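Local coordinates for protein lysine-specific demethylase REF6 (Arabidopsis thaliana, PDB 6A58) that demethylates tri- and dimethylated lysine on histone H3, activating gene expression, and binds specific DNA sequences through its C-terminal C2H2 zinc fingers, the part present here, at residues E95-C108 / Q115-K127. Numbering follows the deposited sequence.
Sequences EHIRVHTGARPYVC and QTFRFVSDFSRHK. With ZN (zinc ion), chain D; ZN (zinc ion), chain E.
The joint between the third and fourth C2H2 zinc fingers is built where Arg98, on the helix of the third, reaches Arg118, just past the hairpin of the fourth. NH1 of Arg98 donates to O of Arg118 at 2.8 Å, in the carbonyl plane, while the two side chains run antiparallel, CB of Arg98 lying 3.5 Å from CG of Arg118. The same NH1 gives a second bond to a water that also bonds OE2 of Glu95, OH of Tyr106 and N of Val120; this water thereby links the helix of finger three, the hairpin and the start of the next helix. Glu95 also lays its carboxylate only 20° from the Phe119 ring plane, its CB 3.6 Å from CD1 of Phe119.

Residues Thr101 to Pro105 (TGARP) are a variant of the TGEKP-type linker that joins tandem C2H2 fingers, Thr101 ending the helix. The guanidinium of Arg118 is held between helix and linker, CA of Val99 over one face, CD of Arg104 over the other and C of Gly102 at its edge. Bends at chi2 and chi3 (-75° and -69°) fold Arg104 back over the strand, and its NH1 bonds O of Thr116 at 2.8 Å from above the carbonyl plane.

Within finger four, Tyr106 and Phe117 form an antiparallel hydrogen-bonded pair, N of Phe117 to O of Tyr106 measuring 2.8 Å. CB of Val120 sits over the Tyr106 ring, 4.1 Å from its centroid, while CB of Tyr106 meets CG of Phe123 at 3.7 Å. Cys108 SG and His126 NE2 each bind zinc at 2.1 Å, Cys113 and His132 completing the site.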
# COMPACT_ATOMS: atom_id res chain seq x y z
N GLU A 95 2.05 -12.63 0.91
CA GLU A 95 2.58 -12.97 2.24
C GLU A 95 1.52 -13.65 3.11
O GLU A 95 1.80 -14.67 3.74
CB GLU A 95 3.16 -11.74 2.94
CG GLU A 95 4.53 -11.32 2.41
CD GLU A 95 5.19 -10.21 3.21
OE1 GLU A 95 4.56 -9.65 4.13
OE2 GLU A 95 6.36 -9.91 2.90
N HIS A 96 0.32 -13.08 3.12
CA HIS A 96 -0.80 -13.66 3.88
C HIS A 96 -1.15 -15.10 3.49
O HIS A 96 -1.40 -15.93 4.37
CB HIS A 96 -2.05 -12.80 3.77
CG HIS A 96 -3.29 -13.50 4.24
ND1 HIS A 96 -3.60 -13.65 5.57
CD2 HIS A 96 -4.29 -14.10 3.55
CE1 HIS A 96 -4.73 -14.31 5.69
NE2 HIS A 96 -5.18 -14.59 4.48
N ILE A 97 -1.16 -15.39 2.19
CA ILE A 97 -1.52 -16.73 1.70
C ILE A 97 -0.58 -17.80 2.28
O ILE A 97 -1.00 -18.94 2.51
CB ILE A 97 -1.55 -16.79 0.15
CG1 ILE A 97 -2.71 -15.93 -0.38
CG2 ILE A 97 -1.72 -18.22 -0.35
CD1 ILE A 97 -2.56 -15.52 -1.83
N ARG A 98 0.67 -17.44 2.57
CA ARG A 98 1.61 -18.36 3.21
C ARG A 98 1.15 -18.85 4.58
O ARG A 98 1.54 -19.94 5.01
CB ARG A 98 3.01 -17.74 3.33
CG ARG A 98 3.67 -17.42 1.99
CD ARG A 98 4.93 -16.61 2.19
NE ARG A 98 5.39 -16.02 0.94
CZ ARG A 98 6.20 -14.97 0.83
NH1 ARG A 98 6.70 -14.36 1.91
NH2 ARG A 98 6.53 -14.52 -0.38
N VAL A 99 0.32 -18.06 5.27
CA VAL A 99 -0.27 -18.48 6.55
C VAL A 99 -1.13 -19.73 6.33
O VAL A 99 -1.10 -20.66 7.14
CB VAL A 99 -1.11 -17.36 7.22
CG1 VAL A 99 -1.77 -17.85 8.51
CG2 VAL A 99 -0.24 -16.14 7.51
N HIS A 100 -1.89 -19.74 5.24
CA HIS A 100 -2.74 -20.88 4.89
C HIS A 100 -1.95 -22.09 4.39
O HIS A 100 -2.28 -23.22 4.72
CB HIS A 100 -3.75 -20.51 3.80
CG HIS A 100 -4.69 -19.41 4.19
ND1 HIS A 100 -5.43 -19.44 5.35
CD2 HIS A 100 -5.04 -18.27 3.55
CE1 HIS A 100 -6.18 -18.36 5.42
NE2 HIS A 100 -5.97 -17.64 4.34
N THR A 101 -0.92 -21.85 3.56
CA THR A 101 -0.14 -22.95 2.98
C THR A 101 0.91 -23.51 3.95
O THR A 101 1.37 -24.64 3.77
CB THR A 101 0.58 -22.52 1.69
OG1 THR A 101 1.56 -21.52 2.00
CG2 THR A 101 -0.42 -22.00 0.66
N GLY A 102 1.31 -22.72 4.95
CA GLY A 102 2.36 -23.11 5.89
C GLY A 102 3.77 -22.91 5.37
O GLY A 102 4.72 -23.39 5.98
N ALA A 103 3.91 -22.19 4.25
CA ALA A 103 5.22 -21.97 3.63
C ALA A 103 6.10 -21.10 4.52
O ALA A 103 5.62 -20.11 5.09
CB ALA A 103 5.05 -21.32 2.27
N ARG A 104 7.37 -21.48 4.64
CA ARG A 104 8.38 -20.69 5.36
C ARG A 104 9.57 -20.55 4.41
O ARG A 104 10.55 -21.29 4.53
CB ARG A 104 8.81 -21.39 6.66
CG ARG A 104 7.69 -21.79 7.61
CD ARG A 104 7.09 -20.62 8.35
NE ARG A 104 8.00 -20.02 9.34
CZ ARG A 104 7.65 -19.08 10.23
NH1 ARG A 104 8.55 -18.59 11.07
NH2 ARG A 104 6.40 -18.63 10.29
N PRO A 105 9.49 -19.61 3.44
CA PRO A 105 10.49 -19.58 2.36
C PRO A 105 11.92 -19.20 2.76
O PRO A 105 12.87 -19.57 2.05
CB PRO A 105 9.94 -18.51 1.40
CG PRO A 105 8.49 -18.38 1.74
CD PRO A 105 8.43 -18.60 3.22
N TYR A 106 12.07 -18.47 3.86
CA TYR A 106 13.36 -17.89 4.24
C TYR A 106 13.98 -18.72 5.35
O TYR A 106 13.42 -18.80 6.45
CB TYR A 106 13.15 -16.43 4.64
CG TYR A 106 12.34 -15.69 3.61
CD1 TYR A 106 12.91 -15.27 2.41
CD2 TYR A 106 10.97 -15.47 3.79
CE1 TYR A 106 12.17 -14.62 1.44
CE2 TYR A 106 10.21 -14.83 2.82
CZ TYR A 106 10.81 -14.41 1.65
OH TYR A 106 10.07 -13.78 0.69
N VAL A 107 15.11 -19.35 5.04
CA VAL A 107 15.80 -20.25 5.97
C VAL A 107 17.15 -19.64 6.31
O VAL A 107 17.91 -19.26 5.41
CB VAL A 107 16.00 -21.65 5.34
CG1 VAL A 107 16.58 -22.62 6.37
CG2 VAL A 107 14.69 -22.18 4.77
N CYS A 108 17.45 -19.56 7.60
CA CYS A 108 18.72 -19.01 8.08
C CYS A 108 19.88 -19.94 7.70
O CYS A 108 19.77 -21.16 7.85
CB CYS A 108 18.69 -18.80 9.59
SG CYS A 108 20.12 -17.91 10.22
N GLN A 115 16.59 -21.72 11.74
CA GLN A 115 15.35 -20.98 11.91
C GLN A 115 14.75 -20.64 10.54
O GLN A 115 15.50 -20.35 9.61
CB GLN A 115 15.60 -19.72 12.73
CG GLN A 115 14.35 -19.15 13.39
CD GLN A 115 14.64 -18.21 14.55
OE1 GLN A 115 15.71 -18.24 15.16
NE2 GLN A 115 13.66 -17.39 14.88
N THR A 116 13.42 -20.69 10.44
CA THR A 116 12.71 -20.33 9.20
C THR A 116 11.74 -19.18 9.44
O THR A 116 11.30 -18.94 10.57
CB THR A 116 11.92 -21.51 8.61
OG1 THR A 116 10.81 -21.81 9.46
CG2 THR A 116 12.81 -22.75 8.46
N PHE A 117 11.39 -18.49 8.35
CA PHE A 117 10.53 -17.29 8.41
C PHE A 117 9.54 -17.28 7.26
O PHE A 117 9.83 -17.79 6.17
CB PHE A 117 11.40 -16.03 8.41
CG PHE A 117 12.46 -16.05 9.46
CD1 PHE A 117 12.18 -15.59 10.74
CD2 PHE A 117 13.71 -16.60 9.20
CE1 PHE A 117 13.14 -15.65 11.74
CE2 PHE A 117 14.68 -16.67 10.19
CZ PHE A 117 14.39 -16.19 11.46
N ARG A 118 8.35 -16.73 7.52
CA ARG A 118 7.28 -16.64 6.53
C ARG A 118 7.41 -15.38 5.66
O ARG A 118 7.09 -15.42 4.47
CB ARG A 118 5.91 -16.64 7.22
CG ARG A 118 4.74 -16.80 6.26
CD ARG A 118 3.39 -16.88 6.98
NE ARG A 118 3.42 -17.76 8.14
CZ ARG A 118 3.50 -19.09 8.12
NH1 ARG A 118 3.57 -19.77 6.97
NH2 ARG A 118 3.52 -19.76 9.27
N PHE A 119 7.84 -14.28 6.28
CA PHE A 119 7.99 -12.99 5.60
C PHE A 119 9.46 -12.58 5.59
O PHE A 119 10.18 -12.85 6.56
CB PHE A 119 7.16 -11.90 6.29
CG PHE A 119 5.78 -12.34 6.70
CD1 PHE A 119 4.95 -13.05 5.83
CD2 PHE A 119 5.28 -12.01 7.96
CE1 PHE A 119 3.68 -13.44 6.22
CE2 PHE A 119 4.00 -12.40 8.35
CZ PHE A 119 3.20 -13.11 7.48
N VAL A 120 9.89 -11.93 4.52
CA VAL A 120 11.29 -11.51 4.38
C VAL A 120 11.71 -10.48 5.44
O VAL A 120 12.86 -10.50 5.88
CB VAL A 120 11.60 -11.00 2.95
CG1 VAL A 120 10.98 -9.63 2.69
CG2 VAL A 120 13.11 -10.96 2.70
N SER A 121 10.79 -9.61 5.84
CA SER A 121 11.05 -8.62 6.90
C SER A 121 11.40 -9.26 8.25
O SER A 121 12.23 -8.72 8.99
CB SER A 121 9.85 -7.68 7.08
OG SER A 121 8.67 -8.39 7.41
N ASP A 122 10.79 -10.40 8.55
CA ASP A 122 11.13 -11.19 9.74
C ASP A 122 12.53 -11.79 9.62
O ASP A 122 13.28 -11.84 10.61
CB ASP A 122 10.12 -12.32 9.99
CG ASP A 122 8.70 -11.81 10.23
OD1 ASP A 122 8.52 -10.63 10.61
OD2 ASP A 122 7.76 -12.62 10.05
N PHE A 123 12.87 -12.27 8.42
CA PHE A 123 14.21 -12.81 8.14
C PHE A 123 15.29 -11.73 8.22
O PHE A 123 16.36 -11.96 8.78
CB PHE A 123 14.22 -13.51 6.77
CG PHE A 123 15.53 -14.17 6.40
CD1 PHE A 123 16.27 -14.90 7.33
CD2 PHE A 123 16.01 -14.07 5.10
CE1 PHE A 123 17.47 -15.50 6.97
CE2 PHE A 123 17.21 -14.68 4.73
CZ PHE A 123 17.94 -15.39 5.67
N SER A 124 14.99 -10.55 7.67
CA SER A 124 15.91 -9.40 7.74
C SER A 124 16.11 -8.91 9.18
O SER A 124 17.23 -8.59 9.58
CB SER A 124 15.39 -8.24 6.88
OG SER A 124 15.35 -8.62 5.51
N ARG A 125 15.02 -8.87 9.95
CA ARG A 125 15.07 -8.51 11.37
C ARG A 125 15.91 -9.49 12.18
O ARG A 125 16.68 -9.08 13.05
CB ARG A 125 13.65 -8.43 11.95
CG ARG A 125 13.58 -7.97 13.40
CD ARG A 125 12.15 -7.62 13.80
NE ARG A 125 11.24 -8.76 13.67
CZ ARG A 125 9.93 -8.73 13.93
NH1 ARG A 125 9.34 -7.61 14.35
NH2 ARG A 125 9.20 -9.83 13.76
N HIS A 126 15.77 -10.79 11.89
CA HIS A 126 16.56 -11.84 12.53
C HIS A 126 18.06 -11.69 12.24
O HIS A 126 18.88 -11.80 13.15
CB HIS A 126 16.08 -13.23 12.10
CG HIS A 126 16.92 -14.36 12.60
ND1 HIS A 126 16.88 -14.79 13.91
CD2 HIS A 126 17.81 -15.16 11.97
CE1 HIS A 126 17.71 -15.81 14.06
NE2 HIS A 126 18.29 -16.05 12.90
N LYS A 127 18.40 -11.44 10.98
CA LYS A 127 19.80 -11.23 10.56
C LYS A 127 20.43 -9.96 11.15
O LYS A 127 21.63 -9.92 11.37
CB LYS A 127 19.92 -11.23 9.03
CG LYS A 127 19.75 -12.60 8.41
CD LYS A 127 20.02 -12.59 6.91
CE LYS A 127 18.88 -11.96 6.13
NZ LYS A 127 19.09 -12.02 4.66
ZN ZN D . -6.68 -15.81 3.65
ZN ZN E . 19.68 -17.55 12.24
O HOH W 1 8.18 -11.93 2.17
O HOH W 2 8.10 -8.63 4.56